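Local atomic coordinates of peroxisomal fatty acid beta-oxidation multifunctional protein MFP2 (Arabidopsis thaliana, PDB entry 2WTB), a protein that carries out successive steps of peroxisomal fatty acid beta-oxidation during seed germination, combining long-chain enoyl-CoA hydratase and 3-hydroxyacyl-CoA dehydrogenase activities in one chain. Residues Leu224-Ala227 and Arg228-Thr232; Glu401-Ser404 and Leu405-Ile409; Phe410-Leu413 and Glu414-Pro418. All coordinates share one frame; numbering follows the deposited sequence.

Contact 1 of 3, residues Leu224-Ala227 and Arg228-Thr232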
loop_
_atom_site.group_PDB
_atom_site.type_symbol
_atom_site.label_atom_id
_atom_site.label_comp_id
_atom_site.label_asym_id
_atom_site.label_seq_id
_atom_site.Cartn_x
_atom_site.Cartn_y
_atom_site.Cartn_z
ATOM N N LEU A 224 -20.445 -19.484 25.049
ATOM C CA LEU A 224 -19.361 -18.819 25.768
ATOM C C LEU A 224 -18.028 -19.554 25.641
ATOM O O LEU A 224 -16.998 -18.940 25.364
ATOM C CB LEU A 224 -19.737 -18.644 27.244
ATOM C CG LEU A 224 -18.869 -17.736 28.121
ATOM C CD1 LEU A 224 -19.621 -17.333 29.384
ATOM C CD2 LEU A 224 -17.545 -18.399 28.473
ATOM N N GLY A 225 -18.055 -20.868 25.842
ATOM C CA GLY A 225 -16.848 -21.675 25.814
ATOM C C GLY A 225 -16.173 -21.735 24.457
ATOM O O GLY A 225 -14.952 -21.606 24.357
ATOM N N GLU A 226 -16.967 -21.935 23.410
ATOM C CA GLU A 226 -16.437 -22.044 22.054
ATOM C C GLU A 226 -15.944 -20.699 21.529
ATOM O O GLU A 226 -14.972 -20.638 20.776
ATOM C CB GLU A 226 -17.494 -22.615 21.111
ATOM C CG GLU A 226 -17.031 -22.728 19.671
ATOM C CD GLU A 226 -18.125 -23.217 18.747
ATOM O OE1 GLU A 226 -19.282 -23.335 19.204
ATOM O OE2 GLU A 226 -17.829 -23.481 17.564
ATOM N N ALA A 227 -16.621 -19.626 21.921
ATOM C CA ALA A 227 -16.199 -18.288 21.533
ATOM C C ALA A 227 -14.780 -18.037 22.022
ATOM O O ALA A 227 -13.971 -17.429 21.321
ATOM C CB ALA A 227 -17.150 -17.242 22.088
ATOM N N ARG A 228 -14.478 -18.514 23.228
ATOM C CA ARG A 228 -13.133 -18.391 23.782
ATOM C C ARG A 228 -12.132 -19.206 22.974
ATOM O O ARG A 228 -10.972 -18.820 22.833
ATOM C CB ARG A 228 -13.100 -18.824 25.249
ATOM C CG ARG A 228 -13.563 -17.755 26.223
ATOM C CD ARG A 228 -12.987 -17.998 27.607
ATOM N NE ARG A 228 -13.209 -16.867 28.503
ATOM C CZ ARG A 228 -14.059 -16.879 29.525
ATOM N NH1 ARG A 228 -14.766 -17.969 29.789
ATOM N NH2 ARG A 228 -14.195 -15.803 30.287
ATOM N N GLU A 229 -12.589 -20.338 22.449
ATOM C CA GLU A 229 -11.753 -21.190 21.615
ATOM C C GLU A 229 -11.421 -20.484 20.304
ATOM O O GLU A 229 -10.298 -20.565 19.803
ATOM C CB GLU A 229 -12.467 -22.514 21.339
ATOM C CG GLU A 229 -11.580 -23.599 20.757
ATOM C CD GLU A 229 -12.289 -24.936 20.664
ATOM O OE1 GLU A 229 -13.526 -24.966 20.839
ATOM O OE2 GLU A 229 -11.611 -25.956 20.418
ATOM N N ILE A 230 -12.411 -19.785 19.757
ATOM C CA ILE A 230 -12.243 -19.049 18.512
ATOM C C ILE A 230 -11.360 -17.821 18.717
ATOM O O ILE A 230 -10.512 -17.508 17.883
ATOM C CB ILE A 230 -13.606 -18.619 17.937
ATOM C CG1 ILE A 230 -14.371 -19.841 17.427
ATOM C CG2 ILE A 230 -13.420 -17.615 16.820
ATOM C CD1 ILE A 230 -15.821 -19.568 17.122
ATOM N N LEU A 231 -11.565 -17.135 19.838
ATOM C CA LEU A 231 -10.786 -15.945 20.168
ATOM C C LEU A 231 -9.336 -16.294 20.489
ATOM O O LEU A 231 -8.408 -15.625 20.034
ATOM C CB LEU A 231 -11.427 -15.195 21.340
ATOM C CG LEU A 231 -12.667 -14.363 20.998
ATOM C CD1 LEU A 231 -13.513 -14.101 22.235
ATOM C CD2 LEU A 231 -12.266 -13.059 20.326
ATOM N N THR A 232 -9.145 -17.342 21.281
ATOM C CA THR A 232 -7.805 -17.814 21.594
ATOM C C THR A 232 -7.052 -18.142 20.310
ATOM O O THR A 232 -5.948 -17.647 20.081
ATOM C CB THR A 232 -7.845 -19.050 22.514
ATOM O OG1 THR A 232 -8.061 -18.630 23.867
ATOM C CG2 THR A 232 -6.537 -19.822 22.432
#

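Contact 2 of 3, residues Glu401-Ser404 and Leu405-Ile409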
loop_
_atom_site.group_PDB
_atom_site.type_symbol
_atom_site.label_atom_id
_atom_site.label_comp_id
_atom_site.label_asym_id
_atom_site.label_seq_id
_atom_site.Cartn_x
_atom_site.Cartn_y
_atom_site.Cartn_z
ATOM N N GLU A 401 19.657 -4.762 -21.616
ATOM C CA GLU A 401 20.412 -3.582 -21.210
ATOM C C GLU A 401 21.627 -3.352 -22.106
ATOM O O GLU A 401 22.770 -3.436 -21.657
ATOM C CB GLU A 401 20.843 -3.696 -19.744
ATOM C CG GLU A 401 19.678 -3.782 -18.766
ATOM C CD GLU A 401 18.830 -2.523 -18.751
ATOM O OE1 GLU A 401 19.390 -1.431 -18.521
ATOM O OE2 GLU A 401 17.603 -2.626 -18.961
ATOM N N ASN A 402 21.364 -3.061 -23.376
ATOM C CA ASN A 402 22.414 -2.770 -24.346
ATOM C C ASN A 402 22.261 -1.360 -24.907
ATOM O O ASN A 402 21.292 -1.067 -25.604
ATOM C CB ASN A 402 22.389 -3.797 -25.481
ATOM C CG ASN A 402 23.346 -3.449 -26.608
ATOM O OD1 ASN A 402 24.193 -2.567 -26.473
ATOM N ND2 ASN A 402 23.215 -4.148 -27.730
ATOM N N ILE A 403 23.224 -0.495 -24.601
ATOM C CA ILE A 403 23.167 0.905 -25.019
ATOM C C ILE A 403 23.067 1.056 -26.534
ATOM O O ILE A 403 22.154 1.708 -27.044
ATOM C CB ILE A 403 24.394 1.693 -24.527
ATOM C CG1 ILE A 403 24.576 1.510 -23.020
ATOM C CG2 ILE A 403 24.250 3.165 -24.884
ATOM C CD1 ILE A 403 25.818 2.178 -22.468
ATOM N N SER A 404 24.016 0.457 -27.246
ATOM C CA SER A 404 24.038 0.503 -28.702
ATOM C C SER A 404 22.663 0.195 -29.291
ATOM O O SER A 404 22.200 0.877 -30.206
ATOM C CB SER A 404 25.075 -0.483 -29.245
ATOM O OG SER A 404 24.984 -0.596 -30.654
ATOM N N LEU A 405 22.016 -0.833 -28.750
ATOM C CA LEU A 405 20.717 -1.282 -29.241
ATOM C C LEU A 405 19.578 -0.339 -28.852
ATOM O O LEU A 405 18.691 -0.063 -29.660
ATOM C CB LEU A 405 20.432 -2.704 -28.748
ATOM C CG LEU A 405 19.017 -3.270 -28.891
ATOM C CD1 LEU A 405 18.465 -3.059 -30.291
ATOM C CD2 LEU A 405 19.017 -4.747 -28.533
ATOM N N LYS A 406 19.604 0.152 -27.615
ATOM C CA LYS A 406 18.572 1.076 -27.143
ATOM C C LYS A 406 18.601 2.395 -27.913
ATOM O O LYS A 406 17.559 2.908 -28.321
ATOM C CB LYS A 406 18.721 1.339 -25.642
ATOM C CG LYS A 406 18.058 0.301 -24.746
ATOM C CD LYS A 406 18.469 0.500 -23.293
ATOM C CE LYS A 406 17.462 -0.102 -22.326
ATOM N NZ LYS A 406 17.386 -1.580 -22.430
ATOM N N GLN A 407 19.797 2.941 -28.106
ATOM C CA GLN A 407 19.959 4.177 -28.861
ATOM C C GLN A 407 19.300 4.062 -30.228
ATOM O O GLN A 407 18.726 5.027 -30.736
ATOM C CB GLN A 407 21.442 4.517 -29.028
ATOM C CG GLN A 407 22.076 5.177 -27.817
ATOM C CD GLN A 407 23.574 5.358 -27.968
ATOM O OE1 GLN A 407 24.237 4.597 -28.675
ATOM N NE2 GLN A 407 24.118 6.367 -27.297
ATOM N N GLN A 408 19.387 2.873 -30.817
ATOM C CA GLN A 408 18.837 2.629 -32.145
ATOM C C GLN A 408 17.315 2.553 -32.119
ATOM O O GLN A 408 16.645 3.037 -33.031
ATOM C CB GLN A 408 19.420 1.344 -32.741
ATOM C CG GLN A 408 18.904 1.019 -34.134
ATOM C CD GLN A 408 19.207 2.113 -35.140
ATOM O OE1 GLN A 408 20.208 2.821 -35.023
ATOM N NE2 GLN A 408 18.342 2.255 -36.139
ATOM N N ILE A 409 16.774 1.943 -31.072
ATOM C CA ILE A 409 15.330 1.812 -30.933
ATOM C C ILE A 409 14.662 3.177 -30.824
ATOM O O ILE A 409 13.596 3.403 -31.394
ATOM C CB ILE A 409 14.954 0.954 -29.711
ATOM C CG1 ILE A 409 15.475 -0.472 -29.888
ATOM C CG2 ILE A 409 13.445 0.954 -29.501
ATOM C CD1 ILE A 409 14.976 -1.437 -28.843
#

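Contact 3 of 3, residues Phe410-Leu413 and Glu414-Pro418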
loop_
_atom_site.group_PDB
_atom_site.type_symbol
_atom_site.label_atom_id
_atom_site.label_comp_id
_atom_site.label_asym_id
_atom_site.label_seq_id
_atom_site.Cartn_x
_atom_site.Cartn_y
_atom_site.Cartn_z
ATOM N N PHE A 410 15.297 4.090 -30.097
ATOM C CA PHE A 410 14.753 5.434 -29.926
ATOM C C PHE A 410 14.926 6.292 -31.176
ATOM O O PHE A 410 14.192 7.262 -31.383
ATOM C CB PHE A 410 15.356 6.113 -28.695
ATOM C CG PHE A 410 14.630 5.792 -27.423
ATOM C CD1 PHE A 410 13.980 6.784 -26.711
ATOM C CD2 PHE A 410 14.570 4.489 -26.956
ATOM C CE1 PHE A 410 13.301 6.490 -25.545
ATOM C CE2 PHE A 410 13.891 4.188 -25.792
ATOM C CZ PHE A 410 13.255 5.191 -25.087
ATOM N N ALA A 411 15.891 5.929 -32.013
ATOM C CA ALA A 411 16.040 6.573 -33.309
ATOM C C ALA A 411 14.840 6.219 -34.185
ATOM O O ALA A 411 14.229 7.091 -34.802
ATOM C CB ALA A 411 17.336 6.144 -33.975
ATOM N N ASP A 412 14.506 4.933 -34.224
ATOM C CA ASP A 412 13.355 4.456 -34.983
ATOM C C ASP A 412 12.054 4.978 -34.383
ATOM O O ASP A 412 11.144 5.380 -35.108
ATOM C CB ASP A 412 13.333 2.926 -35.027
ATOM C CG ASP A 412 14.495 2.349 -35.812
ATOM O OD1 ASP A 412 15.118 3.097 -36.597
ATOM O OD2 ASP A 412 14.784 1.145 -35.647
ATOM N N LEU A 413 11.970 4.961 -33.056
ATOM C CA LEU A 413 10.792 5.464 -32.362
ATOM C C LEU A 413 10.481 6.886 -32.805
ATOM O O LEU A 413 9.377 7.179 -33.257
ATOM C CB LEU A 413 10.997 5.423 -30.847
ATOM C CG LEU A 413 10.878 4.057 -30.173
ATOM C CD1 LEU A 413 11.123 4.182 -28.680
ATOM C CD2 LEU A 413 9.513 3.453 -30.444
ATOM N N GLU A 414 11.469 7.764 -32.674
ATOM C CA GLU A 414 11.323 9.158 -33.071
ATOM C C GLU A 414 10.910 9.274 -34.535
ATOM O O GLU A 414 10.281 10.252 -34.938
ATOM C CB GLU A 414 12.636 9.907 -32.839
ATOM C CG GLU A 414 12.598 11.373 -33.222
ATOM C CD GLU A 414 13.968 12.017 -33.163
ATOM O OE1 GLU A 414 14.080 13.134 -32.618
ATOM O OE2 GLU A 414 14.936 11.398 -33.653
ATOM N N LYS A 415 11.261 8.264 -35.325
ATOM C CA LYS A 415 10.975 8.276 -36.755
ATOM C C LYS A 415 9.538 7.863 -37.073
ATOM O O LYS A 415 8.815 8.590 -37.754
ATOM C CB LYS A 415 11.956 7.374 -37.506
ATOM C CG LYS A 415 11.760 7.373 -39.015
ATOM C CD LYS A 415 12.674 6.369 -39.698
ATOM C CE LYS A 415 14.139 6.713 -39.486
ATOM N NZ LYS A 415 15.036 5.708 -40.124
ATOM N N TYR A 416 9.130 6.700 -36.572
ATOM C CA TYR A 416 7.835 6.120 -36.928
ATOM C C TYR A 416 6.683 6.556 -36.019
ATOM O O TYR A 416 5.518 6.288 -36.317
ATOM C CB TYR A 416 7.922 4.590 -36.956
ATOM C CG TYR A 416 8.947 4.051 -37.930
ATOM C CD1 TYR A 416 8.638 3.889 -39.274
ATOM C CD2 TYR A 416 10.222 3.703 -37.504
ATOM C CE1 TYR A 416 9.572 3.396 -40.168
ATOM C CE2 TYR A 416 11.162 3.210 -38.390
ATOM C CZ TYR A 416 10.832 3.059 -39.720
ATOM O OH TYR A 416 11.765 2.568 -40.606
ATOM N N CYS A 417 7.005 7.224 -34.917
ATOM C CA CYS A 417 5.984 7.644 -33.960
ATOM C C CYS A 417 5.456 9.045 -34.242
ATOM O O CYS A 417 6.108 9.835 -34.926
ATOM C CB CYS A 417 6.526 7.582 -32.529
ATOM S SG CYS A 417 6.604 5.926 -31.826
ATOM N N PRO A 418 4.257 9.347 -33.723
ATOM C CA PRO A 418 3.689 10.700 -33.755
ATOM C C PRO A 418 4.527 11.657 -32.910
ATOM O O PRO A 418 5.229 11.212 -31.999
ATOM C CB PRO A 418 2.306 10.514 -33.123
ATOM C CG PRO A 418 1.994 9.063 -33.298
ATOM C CD PRO A 418 3.306 8.359 -33.188
#

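Contact 1 of 3, residues Leu224-Ala227 and Arg228-Thr232
The backbone N of Leu231 reaches back one helical turn to the O of Ala227, 2.8 Å away, and its N-H points at the oxygen with an angle of 156°. One residue earlier, Ile230 N binds Glu226 O at 2.9 Å. Toward the start of the helix the pattern slackens: Glu229 N lies 3.3 Å from Gly225 O, and Arg228 N makes a weak bond to Leu224 O.

The side chains sort by the side of the helix they occupy. Leu231 turns CG back beside its own backbone N (chi1 -77°), which brings CG to 3.3 Å from Ala227 O. Ala227 is buried, and its small methyl suits a place where this helix meets Leu160 of helix 160-169. Ile230 brings its branched chain against Leu160 and Leu164 of that helix, while Leu231 packs on Ile255 and Ile259 of helix 247-260.

At the border of the interface with helix 247-260, Leu224 and Arg228 run alongside each other in the same direction. The CD2 methyl of Leu224 meets the guanidinium obliquely near NH1; Arg228 also touches Val260, and its NE has a long, weak ion pair with Glu256. Glu226 and Glu229 face outward, with Glu226 OE2 5.6 Å from Glu229 OE1. Any repulsion is probably modest there, and two acids near a helix N terminus may be eased by its dipole. With Ala227, Ile230 and Leu231 turned to its neighbours and the two glutamates outermost, this is the opening of an amphipathic helix, 224-241, packed against helices 160-169 and 247-260.

Contact 2 of 3, residues Glu401-Ser404 and Leu405-Ile409
Gln407 N donates to Ile403 O at 2.9 Å in an almost straight bond, its N-H...O angle 178°. Lys406 N meets Asn402 O equally closely, which makes Asn402 the acceptor for the first turn of the helix. Asparagine is a common choice for the N-cap position that it fills.

Farther out, Lys406 folds at its last torsion (chi4 65°) and carries NZ back past the helix start to a long salt bridge, 3.6 Å from Glu401 OE2. The ammonium is held more firmly by Glu397 and by the carbonyl of Ile400. The other carboxylate oxygen of Glu401, OE1, accepts bonds from Thr427, Ser428 and Thr429, so the acid links the helix start to that loop.

Packing completes the turn. Ile403 and Gln407 lie side by side, and Ile403 CG2 lies 3.8 Å from Gln407 CD. The amide nitrogen of Gln407 is bound to Lys434 O. The Asn402 and Leu405 side chains cross at about a right angle, with Asn402 ND2 3.3 Å from Leu405 CB. This first turn begins the crossover helix between strands 394-397 and 422-425, a beta-alpha-beta unit of the Rossmann-type NAD-binding domain.

Contact 3 of 3, residues Phe410-Leu413 and Glu414-Pro418
Tyr416 swings its ring back over the preceding turn and sets it beside Asp412. With CG beside its own backbone N (chi1 -59°), the ring brings CD2 to 3.1 Å from Asp412 O, which it meets obliquely, and CE2 to 4.0 Å from Asp412 CB. The same carbonyl oxygen accepts the N-H of Tyr416 at 2.8 Å, and it also takes a weak bond from Lys415 N. Lys415 bends midway along its chain and lays CD over one face of the tyrosine ring, 3.7 Å above the plane and toward the rim, so that this methylene lies against part of one face. Its NZ stays 4.4 Å from Asp412 OD1, too far for a salt bridge, though a weak attraction is probable. The ring also meets that of Tyr386, the two planes nearly parallel.

On the buried side, Leu413 spreads its two methyls in different directions. CD1 sits over the centre of a face of the Phe410 ring, 3.8 Å above it, a CH-pi contact, whereas CD2 approaches SG of Cys417 at 4.1 Å. Phe410, Leu413 and Cys417 form an apolar ridge that rests on strand 394-397, and Phe410 reaches strand 422-425 as well. The small, weakly polar cysteine fits this close approach to the sheet. Glu414 points elsewhere, its OE1 bound to Lys440 N and Ser441 OG.

The helix stops here: Cys417 N still binds Leu413 O at 2.9 Å, but Cys417 has already turned to an extended conformation, and Pro418, which lacks an N-H, adds no further backbone donor. This is the C-terminal end of a helix packed on the parallel strands 394-397 and 422-425 of the dinucleotide-binding sheet, the place where a Rossmann-type beta-alpha-beta crossover turns back toward the second of them.

In the fold
All three contacts are local, each closing about a single turn of helix, and they follow one another along the chain without nesting or crossing. Contact 1 comes first, at the start of helix 224-241, and its residues touch helices 160-169 and 247-260. Contacts 2 and 3 come much later and adjoin in sequence: they open and end the same helix, 403-416, with centres 14 Å apart. That helix connects strands 394-397 and 422-425 of the NAD-binding domain, and contact 3 holds most of the side chains that lie on them. Contact 1 lies on the opposite side of the chain's centre, its centre 64 Å from that of contact 2, with no touch between them.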